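Local coordinates for aldehyde dehydrogenase (Burkholderia vietnamiensis, PDB 5KF0), which probably oxidises aldehydes to carboxylic acids with a nicotinamide cofactor, as a tetrameric member of the aldehyde dehydrogenase family, at residues A[114-119]-A[448-453]. Residues are numbered along the deposited sequence; the frame is centred on the assembly and turned at random. Where two conformers were deposited one is given.
With ACT (acetate ion), chain H.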
loop_
_atom_site.group_PDB
_atom_site.type_symbol
_atom_site.label_atom_id
_atom_site.label_comp_id
_atom_site.label_asym_id
_atom_site.label_seq_id
_atom_site.Cartn_x
_atom_site.Cartn_y
_atom_site.Cartn_z
ATOM N N ILE A 114 25.215 -7.386 7.689
ATOM C CA ILE A 114 25.028 -5.959 7.935
ATOM C C ILE A 114 23.864 -5.417 7.111
ATOM O O ILE A 114 23.016 -4.677 7.627
ATOM C CB ILE A 114 26.338 -5.199 7.651
ATOM C CG1 ILE A 114 27.386 -5.573 8.694
ATOM C CG2 ILE A 114 26.089 -3.698 7.663
ATOM C CD1 ILE A 114 28.828 -5.340 8.239
ATOM N N ASP A 115 23.797 -5.789 5.823
ATOM C CA ASP A 115 22.691 -5.380 4.957
ATOM C C ASP A 115 21.347 -5.782 5.554
ATOM O O ASP A 115 20.396 -4.991 5.573
ATOM C CB ASP A 115 22.822 -6.014 3.561
ATOM C CG ASP A 115 23.942 -5.412 2.705
ATOM O OD1 ASP A 115 24.463 -4.324 3.017
ATOM O OD2 ASP A 115 24.285 -6.052 1.683
ATOM N N THR A 116 21.246 -7.024 6.034
ATOM C CA THR A 116 19.978 -7.525 6.556
ATOM C C THR A 116 19.550 -6.757 7.803
ATOM O O THR A 116 18.382 -6.366 7.931
ATOM C CB THR A 116 20.105 -9.028 6.831
ATOM O OG1 THR A 116 20.389 -9.702 5.599
ATOM C CG2 THR A 116 18.826 -9.609 7.447
ATOM N N PHE A 117 20.482 -6.511 8.730
ATOM C CA PHE A 117 20.138 -5.699 9.895
ATOM C C PHE A 117 19.802 -4.265 9.515
ATOM O O PHE A 117 18.948 -3.640 10.164
ATOM C CB PHE A 117 21.275 -5.730 10.926
ATOM C CG PHE A 117 21.164 -6.877 11.889
ATOM C CD1 PHE A 117 21.456 -8.176 11.479
ATOM C CD2 PHE A 117 20.765 -6.664 13.202
ATOM C CE1 PHE A 117 21.328 -9.249 12.371
ATOM C CE2 PHE A 117 20.651 -7.732 14.100
ATOM C CZ PHE A 117 20.934 -9.019 13.679
ATOM N N ARG A 118 20.450 -3.716 8.485
ATOM C CA ARG A 118 20.132 -2.350 8.091
ATOM C C ARG A 118 18.726 -2.254 7.505
ATOM O O ARG A 118 18.002 -1.290 7.788
ATOM C CB ARG A 118 21.160 -1.817 7.098
ATOM C CG ARG A 118 20.853 -0.393 6.719
ATOM C CD ARG A 118 21.996 0.311 6.053
ATOM N NE ARG A 118 21.670 1.726 5.977
ATOM C CZ ARG A 118 22.423 2.650 5.397
ATOM N NH1 ARG A 118 23.581 2.321 4.824
ATOM N NH2 ARG A 118 22.016 3.905 5.405
ATOM N N VAL A 119 18.314 -3.238 6.693
ATOM C CA VAL A 119 16.928 -3.238 6.213
ATOM C C VAL A 119 15.965 -3.301 7.393
ATOM O O VAL A 119 14.938 -2.603 7.422
ATOM C CB VAL A 119 16.669 -4.399 5.233
ATOM C CG1 VAL A 119 15.198 -4.440 4.817
ATOM C CG2 VAL A 119 17.548 -4.300 4.009
ATOM N N ARG A 448 20.200 -13.434 -4.436
ATOM C CA ARG A 448 19.283 -12.926 -3.422
ATOM C C ARG A 448 19.799 -11.582 -2.922
ATOM O O ARG A 448 21.000 -11.414 -2.703
ATOM C CB ARG A 448 19.156 -13.889 -2.237
ATOM C CG ARG A 448 18.220 -13.365 -1.125
ATOM C CD ARG A 448 18.171 -14.341 0.043
ATOM N NE ARG A 448 17.189 -13.928 1.039
ATOM C CZ ARG A 448 16.934 -14.598 2.157
ATOM N NH1 ARG A 448 17.632 -15.694 2.458
ATOM N NH2 ARG A 448 15.980 -14.173 2.973
ATOM N N VAL A 449 18.892 -10.628 -2.766
ATOM C CA VAL A 449 19.180 -9.379 -2.067
ATOM C C VAL A 449 18.246 -9.316 -0.864
ATOM O O VAL A 449 17.107 -9.793 -0.925
ATOM C CB VAL A 449 19.053 -8.159 -3.016
ATOM C CG1 VAL A 449 17.685 -8.090 -3.671
ATOM C CG2 VAL A 449 19.406 -6.853 -2.311
ATOM N N ASP A 450 18.741 -8.785 0.257
ATOM C CA ASP A 450 18.137 -9.192 1.521
ATOM C C ASP A 450 16.802 -8.532 1.829
ATOM O O ASP A 450 16.131 -8.973 2.768
ATOM C CB ASP A 450 19.139 -8.970 2.652
ATOM C CG ASP A 450 20.312 -9.918 2.539
ATOM O OD1 ASP A 450 20.084 -11.139 2.649
ATOM O OD2 ASP A 450 21.447 -9.455 2.317
ATOM N N ASN A 451 16.372 -7.524 1.065
ATOM C CA ASN A 451 15.030 -6.999 1.275
ATOM C C ASN A 451 13.961 -7.746 0.486
ATOM O O ASN A 451 12.775 -7.584 0.787
ATOM C CB ASN A 451 14.961 -5.507 0.910
ATOM C CG ASN A 451 15.256 -5.251 -0.552
ATOM O OD1 ASN A 451 16.031 -5.977 -1.174
ATOM N ND2 ASN A 451 14.653 -4.198 -1.108
ATOM N N MET A 452 14.345 -8.573 -0.478
ATOM C CA MET A 452 13.349 -9.122 -1.386
ATOM C C MET A 452 12.580 -10.264 -0.722
ATOM O O MET A 452 13.116 -10.969 0.140
ATOM C CB MET A 452 14.025 -9.612 -2.667
ATOM C CG MET A 452 14.636 -11.017 -2.605
ATOM S SD MET A 452 15.674 -11.307 -4.062
ATOM C CE MET A 452 15.598 -13.091 -4.225
ATOM N N PRO A 453 11.316 -10.471 -1.099
ATOM C CA PRO A 453 10.620 -11.682 -0.642
ATOM C C PRO A 453 11.382 -12.915 -1.114
ATOM O O PRO A 453 11.836 -12.982 -2.260
ATOM C CB PRO A 453 9.233 -11.571 -1.297
ATOM C CG PRO A 453 9.449 -10.669 -2.491
ATOM C CD PRO A 453 10.535 -9.707 -2.092
HETATM C C ACT H . 20.832 -16.732 0.355
HETATM O O ACT H . 21.738 -16.134 -0.296
HETATM O OXT ACT H . 20.491 -16.239 1.454
HETATM C CH3 ACT H . 20.165 -17.977 -0.140
HETATM O O HOH W 1 21.655 -7.813 0.313
#
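Thr116 and Asp450 lie nearest each other, their CA atoms 5.6 Å apart, where one side of the helical segment 114-119 meets a type I beta turn running from Val449 to Met452 and closed by the bond from Met452 N to Val449 O. The two side chains cross at about a right angle, and Thr116 OG1 lies 3.1 Å from Asp450 CG without a hydrogen bond to either carboxylate oxygen. With OG1 anti to its carbonyl carbon (chi1 -62°), the Thr116 hydroxyl instead has two acceptors, Arg112 O and Asn166 OD1, which must share its single proton or alternate. The buried Asp450 carboxylate has several partners: OD2 forms a salt bridge with Arg112 NE, and OD1 accepts from His170 NE2 and Asn166 ND2. A water donates to Asp450 OD2 at 2.6 Å and accepts from Asp450 N, reaching Asp115 OD2 only weakly; with Arg112 it probably eases the proximity of the two acids. Val119 CG1 touches Asn451 CB at 4.1 Å, while the Asn451 amide turns away to bond Asn133 O of the second subunit. About 9 Å from bound NADPH at the Asp450 side chain, the contact joins helix 103-123 to the loop between strands 438-441 and 461-462, flanked by helices 164-178 and 467-473.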